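Local coordinates for protein beta-1,3-glucosyltransferase (Paecilomyces sp. J18, PDB 5JVV) that is probably a fungal carbohydrate-active enzyme of glycoside hydrolase family 16, built on a beta-jelly-roll sandwich, at residues Q147-S153 with C165-T170; P94-C98 with N124-Q128. All coordinates share one frame. Where two conformers were deposited one is given. Residue numbers count along the deposited sequence, not the author numbering.

Interaction 1. Residues Q147-S153 with C165-T170; sequences QTGTTTS and CVVQGT
A classic beta bulge breaks this short antiparallel ladder: Thr152 and Ser153 both face Val166. Thr152 N donates to Val166 O at 2.8 Å, and Ser153 N reaches the same Val166 O only weakly, at 3.4 Å. Thr152 takes the helix-like phi/psi of -108/-16 expected at the first bulge position, so the register slips by one residue and the strand turns a corner. Beyond the slip Val166 N donates to Ser153 O at 2.9 Å. Before it, Thr150 and Gln168 form a hydrogen-bonded pair. Thr150 N donates to Gln168 O at 2.9 Å; in return Gln168 N donates to Thr150 O at 2.7 Å. Thr151 and Val167 form a non-hydrogen-bonded pair with CA atoms 4.1 Å apart. Together 150-153 and 165-168 make a beta hairpin; 165-168 pairs on its other side with strand 130-134, and the Cys165-Cys156 disulfide ties the hairpin's connecting loop to its second strand. Thr151 and Val167 share one face, with Thr151 OG1 3.7 Å from Val167 CG2; Thr150, Ser153, Val166 and Gln168 lie on the other. Gln147 folds back over the first face. Its NE2 donates to Thr151 OG1 at 2.8 Å and sits 3.5 Å from Val167 CG1, while OE1 accepts from Asn225 N. Gly149 CA comes within 3.2 Å of Gln168 O; a CB there would clash with that oxygen and with Val167 CG1. At the open end one water links Thr148 OG1 (2.9 Å) to Thr170 OG1 (2.7 Å).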
loop_
_atom_site.group_PDB
_atom_site.type_symbol
_atom_site.label_atom_id
_atom_site.label_comp_id
_atom_site.label_asym_id
_atom_site.label_seq_id
_atom_site.Cartn_x
_atom_site.Cartn_y
_atom_site.Cartn_z
ATOM N N GLN A 147 5.435 10.032 -17.572
ATOM C CA GLN A 147 5.439 9.518 -16.213
ATOM C C GLN A 147 6.577 10.174 -15.438
ATOM O O GLN A 147 7.682 10.307 -15.963
ATOM C CB GLN A 147 5.579 7.991 -16.275
ATOM C CG GLN A 147 6.417 7.334 -15.206
ATOM C CD GLN A 147 6.547 5.835 -15.436
ATOM O OE1 GLN A 147 5.543 5.130 -15.588
ATOM N NE2 GLN A 147 7.786 5.340 -15.475
ATOM N N THR A 148 6.308 10.626 -14.217
ATOM C CA THR A 148 7.356 11.282 -13.421
ATOM C C THR A 148 8.226 10.279 -12.680
ATOM O O THR A 148 9.392 10.558 -12.391
ATOM C CB THR A 148 6.803 12.326 -12.427
ATOM O OG1 THR A 148 5.921 11.696 -11.486
ATOM C CG2 THR A 148 6.073 13.423 -13.172
ATOM N N GLY A 149 7.657 9.120 -12.356
ATOM C CA GLY A 149 8.421 8.057 -11.726
ATOM C C GLY A 149 9.399 7.414 -12.694
ATOM O O GLY A 149 9.427 7.739 -13.880
ATOM N N THR A 150 10.210 6.497 -12.181
ATOM C CA THR A 150 11.208 5.831 -13.012
ATOM C C THR A 150 10.910 4.344 -13.083
ATOM O O THR A 150 10.853 3.669 -12.054
ATOM C CB THR A 150 12.627 6.038 -12.443
ATOM O OG1 THR A 150 12.913 7.440 -12.361
ATOM C CG2 THR A 150 13.666 5.377 -13.343
ATOM N N THR A 151 10.716 3.827 -14.293
ATOM C CA THR A 151 10.465 2.395 -14.457
ATOM C C THR A 151 11.749 1.610 -14.205
ATOM O O THR A 151 12.784 1.893 -14.824
ATOM C CB THR A 151 9.962 2.066 -15.869
ATOM O OG1 THR A 151 8.721 2.748 -16.109
ATOM C CG2 THR A 151 9.764 0.563 -16.011
ATOM N N THR A 152 11.695 0.655 -13.275
ATOM C CA THR A 152 12.861 -0.184 -12.980
ATOM C C THR A 152 12.706 -1.614 -13.494
ATOM O O THR A 152 13.678 -2.354 -13.586
ATOM C CB THR A 152 13.206 -0.188 -11.474
ATOM O OG1 THR A 152 12.077 -0.638 -10.725
ATOM C CG2 THR A 152 13.576 1.205 -11.011
ATOM N N SER A 153 11.476 -2.002 -13.814
ATOM C CA SER A 153 11.195 -3.290 -14.438
ATOM C C SER A 153 9.977 -3.113 -15.330
ATOM O O SER A 153 8.937 -2.653 -14.853
ATOM C CB SER A 153 10.919 -4.349 -13.367
ATOM O OG SER A 153 10.416 -5.540 -13.947
ATOM N N CYS A 165 6.002 -5.410 -13.107
ATOM C CA CYS A 165 6.471 -4.143 -13.646
ATOM C C CYS A 165 6.447 -3.084 -12.555
ATOM O O CYS A 165 5.418 -2.845 -11.916
ATOM C CB CYS A 165 5.666 -3.712 -14.881
ATOM S SG CYS A 165 3.877 -3.707 -14.650
ATOM N N VAL A 166 7.603 -2.469 -12.338
ATOM C CA VAL A 166 7.839 -1.643 -11.165
ATOM C C VAL A 166 8.217 -0.240 -11.595
ATOM O O VAL A 166 9.082 -0.065 -12.457
ATOM C CB VAL A 166 9.001 -2.220 -10.339
ATOM C CG1 VAL A 166 9.333 -1.302 -9.178
ATOM C CG2 VAL A 166 8.672 -3.640 -9.866
ATOM N N VAL A 167 7.563 0.759 -11.003
ATOM C CA VAL A 167 7.927 2.156 -11.209
ATOM C C VAL A 167 8.248 2.781 -9.849
ATOM O O VAL A 167 7.432 2.733 -8.912
ATOM C CB VAL A 167 6.794 2.958 -11.898
ATOM C CG1 VAL A 167 7.196 4.425 -12.101
ATOM C CG2 VAL A 167 6.425 2.325 -13.230
ATOM N N GLN A 168 9.447 3.342 -9.728
ATOM C CA GLN A 168 9.846 4.011 -8.491
ATOM C C GLN A 168 9.291 5.430 -8.444
ATOM O O GLN A 168 9.452 6.205 -9.391
ATOM C CB GLN A 168 11.375 4.047 -8.378
ATOM C CG GLN A 168 11.874 4.886 -7.199
ATOM C CD GLN A 168 13.389 4.929 -7.091
ATOM O OE1 GLN A 168 14.068 5.517 -7.934
ATOM N NE2 GLN A 168 13.924 4.311 -6.041
ATOM N N GLY A 169 8.641 5.773 -7.334
ATOM C CA GLY A 169 8.079 7.100 -7.148
ATOM C C GLY A 169 9.133 8.148 -6.838
ATOM O O GLY A 169 10.302 7.827 -6.645
ATOM N N THR A 170 8.708 9.406 -6.779
ATOM C CA THR A 170 9.617 10.523 -6.564
ATOM C C THR A 170 9.862 10.763 -5.063
ATOM O O THR A 170 9.188 10.160 -4.220
ATOM C CB THR A 170 9.069 11.775 -7.261
ATOM O OG1 THR A 170 7.673 11.906 -6.964
ATOM C CG2 THR A 170 9.244 11.660 -8.771
HETATM O O HOH W 1 6.016 12.874 -8.805
#

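Interaction 2. Residues P94-C98 with N124-Q128; sequences PGSIC and NTQSQ
Asn124, first of the segment, has a positive phi (54/-133), which leaves its carbonyl beside the 94-98 loop. Asn124 O accepts a weak hydrogen bond from Ile97 N (3.1 Å, N-H...O angle 129°) and a shorter one from a water, 2.7 Å away, that also donates to Gly95 O at 2.9 Å. Asn124 CA sits 3.2 Å from Ile97 O in a CA-H...O contact; its side chain bonds Gly99 N through OD1 and Ala252 O through ND2. Thr125 is next, its CA 3.9 Å from Ser96 CA. Its CG2 rests 3.9 Å from Cys98 SG, the sulfur bonded to Cys262, and its OG1 pairs with Asp260 O. Gln126 offers its carbonyl: Ser96 OG, with chi1 m, donates to Gln126 O at 2.7 Å. The Gln126 side chain leads away, and its NE2 bonds Gln128 O at 2.8 Å across Ser127. Neither segment is regular strand; these loops flank antiparallel strands 100-107 and 116-121, and their touching parts, 95-98 and 124-127, run 136° apart end to end. Asn124 O and Ile97 O, two acceptors 3.3 Å apart, cannot bond each other; the donors are the Ser96 hydroxyl, the Ile97 amide (weakly) and the water.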
loop_
_atom_site.group_PDB
_atom_site.type_symbol
_atom_site.label_atom_id
_atom_site.label_comp_id
_atom_site.label_asym_id
_atom_site.label_seq_id
_atom_site.Cartn_x
_atom_site.Cartn_y
_atom_site.Cartn_z
ATOM N N PRO A 94 2.859 3.812 7.282
ATOM C CA PRO A 94 3.938 3.295 8.132
ATOM C C PRO A 94 5.294 3.818 7.670
ATOM O O PRO A 94 5.560 3.954 6.456
ATOM C CB PRO A 94 3.805 1.779 7.963
ATOM C CG PRO A 94 2.325 1.598 7.803
ATOM C CD PRO A 94 1.890 2.758 6.927
ATOM N N GLY A 95 6.128 4.165 8.650
ATOM C CA GLY A 95 7.371 4.856 8.370
ATOM C C GLY A 95 8.466 3.989 7.789
ATOM O O GLY A 95 8.294 2.789 7.542
ATOM N N SER A 96 9.605 4.628 7.557
ATOM C CA SER A 96 10.782 3.946 7.050
ATOM C C SER A 96 11.443 3.282 8.242
ATOM O O SER A 96 12.267 3.884 8.929
ATOM C CB SER A 96 11.707 4.970 6.398
ATOM O OG SER A 96 11.022 5.611 5.326
ATOM N N ILE A 97 11.048 2.035 8.492
ATOM C CA ILE A 97 11.322 1.346 9.749
ATOM C C ILE A 97 11.766 -0.079 9.442
ATOM O O ILE A 97 11.111 -0.766 8.670
ATOM C CB ILE A 97 10.046 1.293 10.624
ATOM C CG1 ILE A 97 9.556 2.702 10.981
ATOM C CG2 ILE A 97 10.283 0.461 11.887
ATOM C CD1 ILE A 97 8.096 2.728 11.438
ATOM N N CYS A 98 12.866 -0.533 10.053
ATOM C CA CYS A 98 13.364 -1.880 9.814
ATOM C C CYS A 98 12.303 -2.926 10.126
ATOM O O CYS A 98 11.677 -2.892 11.193
ATOM C CB CYS A 98 14.613 -2.134 10.648
ATOM S SG CYS A 98 16.036 -1.164 10.118
ATOM N N ASN A 124 11.066 -2.047 4.897
ATOM C CA ASN A 124 12.165 -1.583 5.726
ATOM C C ASN A 124 12.322 -0.071 5.648
ATOM O O ASN A 124 11.329 0.641 5.737
ATOM C CB ASN A 124 13.421 -2.365 5.352
ATOM C CG ASN A 124 13.213 -3.854 5.518
ATOM O OD1 ASN A 124 12.634 -4.295 6.530
ATOM N ND2 ASN A 124 13.632 -4.638 4.529
ATOM N N THR A 125 13.540 0.428 5.467
ATOM C CA THR A 125 13.774 1.871 5.530
ATOM C C THR A 125 13.674 2.581 4.179
ATOM O O THR A 125 14.224 3.676 4.003
ATOM C CB THR A 125 15.135 2.171 6.160
ATOM O OG1 THR A 125 16.149 1.506 5.399
ATOM C CG2 THR A 125 15.179 1.672 7.605
ATOM N N GLN A 126 12.959 1.965 3.241
ATOM C CA GLN A 126 12.699 2.556 1.930
ATOM C C GLN A 126 12.170 3.984 2.070
ATOM O O GLN A 126 11.431 4.284 3.001
ATOM C CB GLN A 126 11.664 1.691 1.227
ATOM C CG GLN A 126 11.420 2.014 -0.217
ATOM C CD GLN A 126 10.608 0.934 -0.879
ATOM O OE1 GLN A 126 10.808 -0.263 -0.621
ATOM N NE2 GLN A 126 9.685 1.337 -1.735
ATOM N N SER A 127 12.543 4.861 1.137
ATOM C CA SER A 127 12.159 6.267 1.226
ATOM C C SER A 127 11.316 6.759 0.052
ATOM O O SER A 127 10.702 7.832 0.139
ATOM C CB SER A 127 13.399 7.149 1.373
ATOM O OG SER A 127 14.285 6.941 0.294
ATOM N N GLN A 128 11.303 6.003 -1.040
ATOM C CA GLN A 128 10.508 6.379 -2.210
ATOM C C GLN A 128 9.542 5.246 -2.532
ATOM O O GLN A 128 9.900 4.079 -2.406
ATOM C CB GLN A 128 11.422 6.688 -3.409
ATOM C CG GLN A 128 12.316 7.917 -3.200
ATOM C CD GLN A 128 13.333 8.135 -4.313
ATOM O OE1 GLN A 128 14.525 8.312 -4.051
ATOM N NE2 GLN A 128 12.867 8.146 -5.557
HETATM O O HOH W 2 8.637 0.841 5.440
#

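How the interactions relate
Along the chain interaction 2 is complete by residue 128, before interaction 1 begins at 147; their centres lie about 18 Å apart. Interaction 1 is a hairpin of the mixed sheet of the sandwich. Interaction 2 lies in loops next to that sheet: residues 94-98 cross from strand 84-90 of the other sheet to strand 100-107, while the loop holding 124-128 connects strand 116-121, whose sequence fits the ExDxxE signature of family 16, to strand 130-134, which pairs in turn with 165-168. They also touch directly: Gln128 NE2 lies 2.8 Å from Gly169 O, a probable hydrogen bond, and packs 3.6 Å from Gln168 CD. The loop after strand 116-121 is thus joined to the hairpin further along the sheet.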